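Local coordinates for protein heme oxygenase 1 (Synechocystis sp., PDB 1WE1) that binds heme and probably opens its ring with release of the iron, a key step toward the chromophores of the photosynthetic antennae, at residues 27-32 with 136-141; 67-72 with 119-124; 82-85 with 91-94. One frame throughout, in Å; residues are numbered along the deposited sequence.

None of the three contacts has a hydrogen bond between its segments. Interactions 1 and 2 are essentially apolar, whereas interaction 3 adds an amide at an aromatic ring. Interactions 1 and 2 both use helix 120-146, but on opposite sides of the chain's centre, with about 27 Å between the centres of the two contacts. Interaction 2 is buried at every touching residue and seats a loop isoleucine on that helix. Interaction 1 is partly buried and borders the heme, whose vinyl group adds to its apolar surface. Interaction 3 joins two helices that are close neighbours in sequence, away from the annotated sites; there a tryptophan meets a buried leucine and an exposed glutamine.

Interaction 1 of 3, residues 27-32 with 136-141; sequences KCFLKG and QILKKI. With HEM (protoporphyrin IX containing Fe), chain H.
Phe-29 reaches from one helix to the other and lays its ring obliquely against two branches of the facing helix, one of Ile-141 and one of Leu-138. With CG anti to the backbone N (chi1 -178°), the ring extends far enough that CE2 lies 3.5 Å from Ile-141 CG2. The same CE2 is 3.8 Å from Leu-138 CD2, whose side chain crosses that of Phe-29 at about a right angle. The CG2 branch of Ile-141 also comes close to the backbone O of Phe-29, while its other branch runs toward Leu-30 and brings CD1 to 3.7 Å from Leu-30 CD1. Beta-branching suits this place: one isoleucine serves two neighbouring residues at once. Leu-30 CD1 in turn meets the edge of the Phe-29 ring, in its plane. If an alanine stood in place of Phe-29, a gap would probably open between the helices, with Ile-141 CG2 and Leu-138 CD2 deprived of the ring they share.

The heme joins the cluster through its vinyl group. Its carbon CBC lies 3.6 Å from Leu-30 CD1 and equally 3.6 Å from Leu-138 CD2, so leucines of both helices hold this edge of the porphyrin. Ile-137 CD1 meets the heme methyl CMD at 3.6 Å. Purely hydrocarbon side chains fit the apolar vinyl and methyl margin, whereas the propionate end is left to polar residues such as Arg-10 and Lys-168. The iron carries a water and His-17.

In the fold, helix 24-30 lies beside helix 120-146 where the latter is kinked near 136. Helix 24-30 ends in a Schellman motif whose C-prime residue, Gly-32, has positive phi, where a side chain would jam against the preceding carbonyl O; the chain then turns toward helix 36-59.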
loop_
_atom_site.group_PDB
_atom_site.type_symbol
_atom_site.label_atom_id
_atom_site.label_comp_id
_atom_site.label_asym_id
_atom_site.label_seq_id
_atom_site.Cartn_x
_atom_site.Cartn_y
_atom_site.Cartn_z
ATOM N N LYS A 27 0.824 15.730 0.585
ATOM C CA LYS A 27 0.237 16.988 0.145
ATOM C C LYS A 27 0.871 17.433 -1.173
ATOM O O LYS A 27 0.175 17.841 -2.102
ATOM C CB LYS A 27 0.455 18.078 1.187
ATOM C CG LYS A 27 -0.521 18.047 2.322
ATOM C CD LYS A 27 -0.334 19.257 3.216
ATOM C CE LYS A 27 -1.394 19.290 4.302
ATOM N NZ LYS A 27 -1.148 20.389 5.265
ATOM N N CYS A 28 2.200 17.358 -1.243
ATOM C CA CYS A 28 2.907 17.752 -2.449
ATOM C C CYS A 28 2.529 16.840 -3.608
ATOM O O CYS A 28 2.328 17.303 -4.729
ATOM C CB CYS A 28 4.425 17.718 -2.216
ATOM S SG CYS A 28 5.037 18.995 -1.069
ATOM N N PHE A 29 2.439 15.544 -3.336
ATOM C CA PHE A 29 2.069 14.558 -4.352
ATOM C C PHE A 29 0.708 14.898 -4.970
ATOM O O PHE A 29 0.529 14.876 -6.183
ATOM C CB PHE A 29 1.980 13.168 -3.714
ATOM C CG PHE A 29 1.659 12.076 -4.684
ATOM C CD1 PHE A 29 2.663 11.272 -5.193
ATOM C CD2 PHE A 29 0.351 11.855 -5.092
ATOM C CE1 PHE A 29 2.374 10.259 -6.093
ATOM C CE2 PHE A 29 0.049 10.852 -5.987
ATOM C CZ PHE A 29 1.061 10.047 -6.492
ATOM N N LEU A 30 -0.254 15.201 -4.110
ATOM C CA LEU A 30 -1.591 15.530 -4.554
ATOM C C LEU A 30 -1.600 16.767 -5.432
ATOM O O LEU A 30 -2.242 16.773 -6.477
ATOM C CB LEU A 30 -2.506 15.705 -3.341
ATOM C CG LEU A 30 -3.464 14.535 -3.054
ATOM C CD1 LEU A 30 -3.028 13.278 -3.782
ATOM C CD2 LEU A 30 -3.533 14.300 -1.547
ATOM N N LYS A 31 -0.883 17.807 -5.016
ATOM C CA LYS A 31 -0.815 19.039 -5.798
ATOM C C LYS A 31 0.047 18.857 -7.049
ATOM O O LYS A 31 0.455 19.833 -7.683
ATOM C CB LYS A 31 -0.261 20.200 -4.962
ATOM C CG LYS A 31 -1.260 20.831 -3.998
ATOM C CD LYS A 31 -0.870 22.279 -3.702
ATOM C CE LYS A 31 -1.929 23.024 -2.896
ATOM N NZ LYS A 31 -1.946 22.599 -1.475
ATOM N N GLY A 32 0.338 17.604 -7.386
ATOM C CA GLY A 32 1.112 17.316 -8.576
ATOM C C GLY A 32 2.619 17.389 -8.511
ATOM O O GLY A 32 3.282 17.159 -9.520
ATOM N N GLN A 136 -6.974 4.588 -9.132
ATOM C CA GLN A 136 -7.148 5.399 -10.328
ATOM C C GLN A 136 -6.737 6.858 -10.159
ATOM O O GLN A 136 -6.133 7.440 -11.059
ATOM C CB GLN A 136 -8.596 5.328 -10.823
ATOM C CG GLN A 136 -8.998 3.976 -11.373
ATOM C CD GLN A 136 -8.002 3.432 -12.383
ATOM O OE1 GLN A 136 -6.927 2.938 -12.019
ATOM N NE2 GLN A 136 -8.350 3.525 -13.662
ATOM N N ILE A 137 -7.067 7.454 -9.019
ATOM C CA ILE A 137 -6.712 8.843 -8.778
ATOM C C ILE A 137 -5.200 9.004 -8.722
ATOM O O ILE A 137 -4.631 9.846 -9.414
ATOM C CB ILE A 137 -7.297 9.359 -7.455
ATOM C CG1 ILE A 137 -8.826 9.295 -7.503
ATOM C CG2 ILE A 137 -6.828 10.784 -7.212
ATOM C CD1 ILE A 137 -9.517 9.819 -6.257
ATOM N N LEU A 138 -4.562 8.180 -7.895
ATOM C CA LEU A 138 -3.110 8.215 -7.719
ATOM C C LEU A 138 -2.338 7.999 -9.024
ATOM O O LEU A 138 -1.284 8.608 -9.246
ATOM C CB LEU A 138 -2.694 7.157 -6.686
ATOM C CG LEU A 138 -3.340 7.372 -5.313
ATOM C CD1 LEU A 138 -3.120 6.151 -4.425
ATOM C CD2 LEU A 138 -2.768 8.643 -4.679
ATOM N N LYS A 139 -2.875 7.133 -9.878
ATOM C CA LYS A 139 -2.247 6.812 -11.147
ATOM C C LYS A 139 -2.160 8.035 -12.052
ATOM O O LYS A 139 -1.087 8.349 -12.565
ATOM C CB LYS A 139 -3.016 5.700 -11.857
ATOM C CG LYS A 139 -2.287 5.152 -13.056
ATOM C CD LYS A 139 -3.182 4.319 -13.950
ATOM C CE LYS A 139 -2.409 3.870 -15.188
ATOM N NZ LYS A 139 -3.301 3.333 -16.261
ATOM N N LYS A 140 -3.277 8.734 -12.247
ATOM C CA LYS A 140 -3.246 9.912 -13.099
ATOM C C LYS A 140 -2.319 10.982 -12.515
ATOM O O LYS A 140 -1.475 11.530 -13.222
ATOM C CB LYS A 140 -4.655 10.493 -13.322
ATOM C CG LYS A 140 -4.646 11.685 -14.301
ATOM C CD LYS A 140 -6.027 12.205 -14.670
ATOM C CE LYS A 140 -6.760 11.235 -15.592
ATOM N NZ LYS A 140 -8.073 11.779 -16.050
ATOM N N ILE A 141 -2.462 11.277 -11.231
ATOM C CA ILE A 141 -1.603 12.274 -10.606
ATOM C C ILE A 141 -0.121 11.952 -10.810
ATOM O O ILE A 141 0.678 12.843 -11.058
ATOM C CB ILE A 141 -1.881 12.391 -9.094
ATOM C CG1 ILE A 141 -3.238 13.071 -8.875
ATOM C CG2 ILE A 141 -0.753 13.171 -8.419
ATOM C CD1 ILE A 141 -3.641 13.217 -7.432
HETATM C CHA HEM H . -10.164 4.640 0.522
HETATM C CHB HEM H . -5.956 3.080 2.326
HETATM C CHC HEM H . -4.063 7.406 1.205
HETATM C CHD HEM H . -7.716 8.131 -1.821
HETATM C C1A HEM H . -9.241 3.856 1.248
HETATM C C2A HEM H . -9.527 2.624 1.966
HETATM C C3A HEM H . -8.347 2.208 2.517
HETATM C C4A HEM H . -7.325 3.166 2.067
HETATM C CMA HEM H . -8.084 1.018 3.388
HETATM C CAA HEM H . -10.872 1.915 2.024
HETATM C CBA HEM H . -11.918 2.546 2.976
HETATM C CGA HEM H . -13.155 1.857 3.029
HETATM O O1A HEM H . -13.333 1.094 4.059
HETATM O O2A HEM H . -14.035 1.951 2.150
HETATM C C1B HEM H . -5.055 4.151 2.214
HETATM C C2B HEM H . -3.712 4.175 2.792
HETATM C C3B HEM H . -3.156 5.367 2.428
HETATM C C4B HEM H . -4.194 6.095 1.698
HETATM C CMB HEM H . -3.111 3.051 3.598
HETATM C CAB HEM H . -1.743 5.871 2.646
HETATM C CBB HEM H . -1.364 6.084 4.136
HETATM C C1C HEM H . -4.840 7.955 0.216
HETATM C C2C HEM H . -4.507 9.132 -0.574
HETATM C C3C HEM H . -5.638 9.445 -1.238
HETATM C C4C HEM H . -6.537 8.321 -1.110
HETATM C CMC HEM H . -3.149 9.806 -0.595
HETATM C CAC HEM H . -5.946 10.750 -1.975
HETATM C CBC HEM H . -5.514 10.662 -3.467
HETATM C C1D HEM H . -8.738 7.216 -1.470
HETATM C C2D HEM H . -10.062 7.189 -2.088
HETATM C C3D HEM H . -10.732 6.185 -1.466
HETATM C C4D HEM H . -9.830 5.636 -0.422
HETATM C CMD HEM H . -10.483 8.136 -3.166
HETATM C CAD HEM H . -12.125 5.653 -1.703
HETATM C CBD HEM H . -13.197 6.294 -0.713
HETATM C CGD HEM H . -14.438 5.614 -0.728
HETATM O O1D HEM H . -14.474 4.327 -0.739
HETATM O O2D HEM H . -15.524 6.263 -0.724
HETATM N NA HEM H . -7.908 4.179 1.337
HETATM N NB HEM H . -5.332 5.321 1.543
HETATM N NC HEM H . -6.091 7.436 -0.163
HETATM N ND HEM H . -8.619 6.231 -0.492
HETATM FE FE HEM H . -7.006 5.795 0.565
HETATM O O HOH W 1 -6.464 4.742 -0.792
#

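Interaction 2 of 3, residues 67-72 with 119-124; sequences SHIYFP and LLVAHS
Ile-69 points its side chain at Val-121, and this apolar meeting is the heart of the contact. Its CD1 presses on the base of the valine, 3.4 Å from Val-121 CB, and lies nearly as close to Val-121 CG2, at 3.5 Å. The two side chains cross at about a right angle, so the isoleucine arrives end-on and the valine receives it broadside. Ile-69 holds CG1 between its backbone N and carbonyl carbon (chi1 63°), and with the chain extended beyond, CD1 is carried straight to the helix. A slim, unbranched end suits this narrow approach, while the compact valine lets the loop come near; on its own side Val-121 also touches Ile-188 of helix 182-205. One turn further on, Ser-124 CB and OG both stand 4.1 Å from Ile-69 CD1.

The polar bonds run beside this contact rather than across it. Ser-124 OG, buried, is hydrogen-bonded to Tyr-171 OH, so the small serine can lie against the isoleucine while its hydroxyl is satisfied by a residue outside the two segments. In the loop, His-68 ND1 donates to Ser-67 OG over 3.2 Å, a bent bond (140°) with the acceptor tilted out of the imidazole plane.

The whole belongs to the all-helical heme oxygenase fold: the connection between helices 36-59 and 77-88 is seated on the first turn of helix 120-146, just before the heme-binding Tyr-125.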
loop_
_atom_site.group_PDB
_atom_site.type_symbol
_atom_site.label_atom_id
_atom_site.label_comp_id
_atom_site.label_asym_id
_atom_site.label_seq_id
_atom_site.Cartn_x
_atom_site.Cartn_y
_atom_site.Cartn_z
ATOM N N SER A 67 -8.533 -17.564 4.623
ATOM C CA SER A 67 -8.996 -18.163 3.370
ATOM C C SER A 67 -10.149 -17.382 2.752
ATOM O O SER A 67 -10.403 -17.480 1.552
ATOM C CB SER A 67 -9.456 -19.607 3.609
ATOM O OG SER A 67 -10.650 -19.644 4.381
ATOM N N HIS A 68 -10.848 -16.621 3.588
ATOM C CA HIS A 68 -11.987 -15.817 3.159
ATOM C C HIS A 68 -11.560 -14.555 2.414
ATOM O O HIS A 68 -12.280 -14.072 1.539
ATOM C CB HIS A 68 -12.843 -15.423 4.372
ATOM C CG HIS A 68 -13.598 -16.564 4.988
ATOM N ND1 HIS A 68 -12.995 -17.748 5.359
ATOM C CD2 HIS A 68 -14.905 -16.690 5.321
ATOM C CE1 HIS A 68 -13.897 -18.552 5.895
ATOM N NE2 HIS A 68 -15.064 -17.933 5.883
ATOM N N ILE A 69 -10.397 -14.015 2.764
ATOM C CA ILE A 69 -9.913 -12.807 2.109
ATOM C C ILE A 69 -8.686 -13.107 1.249
ATOM O O ILE A 69 -7.860 -12.232 0.979
ATOM C CB ILE A 69 -9.573 -11.717 3.142
ATOM C CG1 ILE A 69 -8.433 -12.179 4.047
ATOM C CG2 ILE A 69 -10.794 -11.420 3.982
ATOM C CD1 ILE A 69 -7.927 -11.097 4.994
ATOM N N TYR A 70 -8.579 -14.357 0.818
ATOM C CA TYR A 70 -7.464 -14.775 -0.010
ATOM C C TYR A 70 -7.827 -14.655 -1.487
ATOM O O TYR A 70 -8.413 -15.568 -2.071
ATOM C CB TYR A 70 -7.076 -16.217 0.314
ATOM C CG TYR A 70 -5.925 -16.725 -0.522
ATOM C CD1 TYR A 70 -4.627 -16.245 -0.324
ATOM C CD2 TYR A 70 -6.138 -17.658 -1.539
ATOM C CE1 TYR A 70 -3.564 -16.685 -1.122
ATOM C CE2 TYR A 70 -5.086 -18.100 -2.342
ATOM C CZ TYR A 70 -3.805 -17.609 -2.129
ATOM O OH TYR A 70 -2.773 -18.032 -2.932
ATOM N N PHE A 71 -7.468 -13.519 -2.078
ATOM C CA PHE A 71 -7.734 -13.231 -3.482
ATOM C C PHE A 71 -6.423 -12.946 -4.210
ATOM O O PHE A 71 -6.053 -11.789 -4.402
ATOM C CB PHE A 71 -8.640 -12.007 -3.605
ATOM C CG PHE A 71 -9.970 -12.161 -2.932
ATOM C CD1 PHE A 71 -10.979 -12.918 -3.519
ATOM C CD2 PHE A 71 -10.224 -11.528 -1.717
ATOM C CE1 PHE A 71 -12.226 -13.042 -2.905
ATOM C CE2 PHE A 71 -11.466 -11.645 -1.096
ATOM C CZ PHE A 71 -12.468 -12.401 -1.689
ATOM N N PRO A 72 -5.711 -14.002 -4.634
ATOM C CA PRO A 72 -4.434 -13.852 -5.346
ATOM C C PRO A 72 -4.520 -12.907 -6.545
ATOM O O PRO A 72 -3.511 -12.594 -7.179
ATOM C CB PRO A 72 -4.091 -15.289 -5.746
ATOM C CG PRO A 72 -5.440 -15.956 -5.848
ATOM C CD PRO A 72 -6.154 -15.408 -4.639
ATOM N N LEU A 119 -4.749 -10.911 12.327
ATOM C CA LEU A 119 -4.450 -9.489 12.198
ATOM C C LEU A 119 -4.018 -9.151 10.762
ATOM O O LEU A 119 -3.963 -7.981 10.369
ATOM C CB LEU A 119 -3.363 -9.090 13.199
ATOM C CG LEU A 119 -3.840 -9.160 14.658
ATOM C CD1 LEU A 119 -2.781 -8.593 15.594
ATOM C CD2 LEU A 119 -5.142 -8.375 14.802
ATOM N N LEU A 120 -3.726 -10.192 9.988
ATOM C CA LEU A 120 -3.325 -10.053 8.596
ATOM C C LEU A 120 -4.460 -9.465 7.756
ATOM O O LEU A 120 -4.231 -8.942 6.668
ATOM C CB LEU A 120 -2.932 -11.418 8.041
ATOM C CG LEU A 120 -1.474 -11.703 7.679
ATOM C CD1 LEU A 120 -0.510 -10.962 8.578
ATOM C CD2 LEU A 120 -1.258 -13.203 7.760
ATOM N N VAL A 121 -5.688 -9.556 8.251
ATOM C CA VAL A 121 -6.810 -9.001 7.506
ATOM C C VAL A 121 -6.766 -7.483 7.600
ATOM O O VAL A 121 -7.303 -6.788 6.751
ATOM C CB VAL A 121 -8.170 -9.508 8.038
ATOM C CG1 VAL A 121 -8.277 -9.257 9.525
ATOM C CG2 VAL A 121 -9.311 -8.795 7.308
ATOM N N ALA A 122 -6.110 -6.967 8.633
ATOM C CA ALA A 122 -5.996 -5.522 8.810
ATOM C C ALA A 122 -5.017 -4.987 7.776
ATOM O O ALA A 122 -5.204 -3.902 7.227
ATOM C CB ALA A 122 -5.504 -5.204 10.202
ATOM N N HIS A 123 -3.972 -5.770 7.526
ATOM C CA HIS A 123 -2.941 -5.424 6.562
ATOM C C HIS A 123 -3.444 -5.557 5.134
ATOM O O HIS A 123 -3.164 -4.699 4.293
ATOM C CB HIS A 123 -1.711 -6.290 6.802
ATOM C CG HIS A 123 -0.873 -5.806 7.939
ATOM N ND1 HIS A 123 -0.216 -4.595 7.905
ATOM C CD2 HIS A 123 -0.654 -6.318 9.171
ATOM C CE1 HIS A 123 0.369 -4.380 9.069
ATOM N NE2 HIS A 123 0.117 -5.410 9.856
ATOM N N SER A 124 -4.186 -6.631 4.866
ATOM C CA SER A 124 -4.772 -6.847 3.551
ATOM C C SER A 124 -5.739 -5.689 3.301
ATOM O O SER A 124 -5.784 -5.113 2.212
ATOM C CB SER A 124 -5.535 -8.176 3.520
ATOM O OG SER A 124 -6.388 -8.277 2.384
#

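Interaction 3 of 3, residues 82-85 with 91-94; sequences QDLQ and NWRQ
Trp-92 lays its indole against Leu-84 and Gln-85, closing a tight connection in the all-helical heme oxygenase fold, between helix 77-88 and the short, weakly bonded helix 92-95. The backbones come near each other, with the CA atoms of Gln-85 and Trp-92 5.8 Å apart, close enough for a flat indole to lie against the neighbouring helix.

At its root, Trp-92 CB lies 3.7 Å from the carbonyl O of Leu-84. The next atom, CG, is set between the backbone N and the carbonyl carbon (chi1 71°), which turns the ring back over the neighbouring helix. The backbone N of Gln-85 then lies over one face, near CG. On the six-membered ring, CE3 meets Leu-84 CB at 3.7 Å; Leu-84 CB lies over one face of the indole, offset toward the rim. Further out, CZ3 is reached by the branch CD1 of Leu-84 at 3.5 Å, an oblique approach, the two side chains crossing at about a right angle. Leucine suits the place, since it gives the ring two hydrocarbon contacts while the same side chain also touches Val-43 and Tyr-47 of helix 36-59.

The opposite face is covered by the next residue, Arg-93: its CD lies over the rim of the indole and its guanidinium turns a face to CZ2, so that stem and guanidinium cover the ring together.

The pyrrole side belongs to Gln-85. Bent at chi2 (96°), this side chain stands its amide plane nearly perpendicular to the indole, 86° from it, and brings OE1 to 3.5 Å from Trp-92 CD1.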
loop_
_atom_site.group_PDB
_atom_site.type_symbol
_atom_site.label_atom_id
_atom_site.label_comp_id
_atom_site.label_asym_id
_atom_site.label_seq_id
_atom_site.Cartn_x
_atom_site.Cartn_y
_atom_site.Cartn_z
ATOM N N GLN A 82 7.680 -4.724 -11.884
ATOM C CA GLN A 82 7.651 -4.091 -13.189
ATOM C C GLN A 82 7.969 -2.611 -13.043
ATOM O O GLN A 82 8.686 -2.037 -13.861
ATOM C CB GLN A 82 6.285 -4.306 -13.847
ATOM C CG GLN A 82 6.179 -5.659 -14.567
ATOM C CD GLN A 82 4.764 -5.994 -15.040
ATOM O OE1 GLN A 82 4.016 -5.115 -15.486
ATOM N NE2 GLN A 82 4.399 -7.274 -14.960
ATOM N N ASP A 83 7.463 -2.000 -11.982
ATOM C CA ASP A 83 7.730 -0.592 -11.748
ATOM C C ASP A 83 9.191 -0.325 -11.368
ATOM O O ASP A 83 9.748 0.687 -11.759
ATOM C CB ASP A 83 6.784 -0.052 -10.671
ATOM C CG ASP A 83 5.359 0.147 -11.187
ATOM O OD1 ASP A 83 4.484 0.557 -10.390
ATOM O OD2 ASP A 83 5.110 -0.098 -12.389
ATOM N N LEU A 84 9.806 -1.225 -10.607
ATOM C CA LEU A 84 11.203 -1.058 -10.212
ATOM C C LEU A 84 12.079 -1.114 -11.466
ATOM O O LEU A 84 13.059 -0.370 -11.605
ATOM C CB LEU A 84 11.620 -2.163 -9.219
ATOM C CG LEU A 84 10.994 -2.062 -7.813
ATOM C CD1 LEU A 84 11.062 -3.398 -7.061
ATOM C CD2 LEU A 84 11.701 -0.955 -7.040
ATOM N N GLN A 85 11.714 -2.013 -12.370
ATOM C CA GLN A 85 12.427 -2.178 -13.625
ATOM C C GLN A 85 12.435 -0.837 -14.360
ATOM O O GLN A 85 13.460 -0.407 -14.881
ATOM C CB GLN A 85 11.720 -3.231 -14.483
ATOM C CG GLN A 85 12.235 -3.331 -15.911
ATOM C CD GLN A 85 13.259 -4.424 -16.086
ATOM O OE1 GLN A 85 14.384 -4.324 -15.602
ATOM N NE2 GLN A 85 12.871 -5.487 -16.780
ATOM N N ASN A 91 19.192 -3.514 -13.890
ATOM C CA ASN A 91 19.921 -3.962 -12.717
ATOM C C ASN A 91 19.159 -3.645 -11.424
ATOM O O ASN A 91 19.778 -3.566 -10.353
ATOM C CB ASN A 91 21.312 -3.307 -12.646
ATOM C CG ASN A 91 22.160 -3.556 -13.885
ATOM O OD1 ASN A 91 22.109 -4.623 -14.497
ATOM N ND2 ASN A 91 22.967 -2.570 -14.246
ATOM N N TRP A 92 17.835 -3.485 -11.501
ATOM C CA TRP A 92 17.062 -3.140 -10.305
ATOM C C TRP A 92 17.219 -4.054 -9.095
ATOM O O TRP A 92 17.183 -3.569 -7.970
ATOM C CB TRP A 92 15.561 -2.965 -10.610
ATOM C CG TRP A 92 14.786 -4.227 -10.931
ATOM C CD1 TRP A 92 14.599 -4.782 -12.165
ATOM C CD2 TRP A 92 14.090 -5.071 -10.001
ATOM N NE1 TRP A 92 13.828 -5.918 -12.064
ATOM C CE2 TRP A 92 13.503 -6.122 -10.749
ATOM C CE3 TRP A 92 13.909 -5.046 -8.607
ATOM C CZ2 TRP A 92 12.740 -7.144 -10.152
ATOM C CZ3 TRP A 92 13.147 -6.069 -8.010
ATOM C CH2 TRP A 92 12.576 -7.101 -8.787
ATOM N N ARG A 93 17.395 -5.359 -9.305
ATOM C CA ARG A 93 17.560 -6.274 -8.170
ATOM C C ARG A 93 18.730 -5.788 -7.323
ATOM O O ARG A 93 18.739 -5.950 -6.103
ATOM C CB ARG A 93 17.874 -7.704 -8.636
ATOM C CG ARG A 93 16.709 -8.697 -8.755
ATOM C CD ARG A 93 15.702 -8.297 -9.816
ATOM N NE ARG A 93 14.950 -9.418 -10.412
ATOM C CZ ARG A 93 14.170 -10.274 -9.750
ATOM N NH1 ARG A 93 14.012 -10.186 -8.439
ATOM N NH2 ARG A 93 13.508 -11.201 -10.411
ATOM N N GLN A 94 19.710 -5.171 -7.981
ATOM C CA GLN A 94 20.912 -4.699 -7.303
ATOM C C GLN A 94 20.849 -3.272 -6.775
ATOM O O GLN A 94 21.631 -2.907 -5.907
ATOM C CB GLN A 94 22.119 -4.827 -8.238
ATOM C CG GLN A 94 22.104 -6.043 -9.172
ATOM C CD GLN A 94 23.357 -6.133 -10.051
ATOM O OE1 GLN A 94 23.351 -6.794 -11.092
ATOM N NE2 GLN A 94 24.434 -5.475 -9.624
#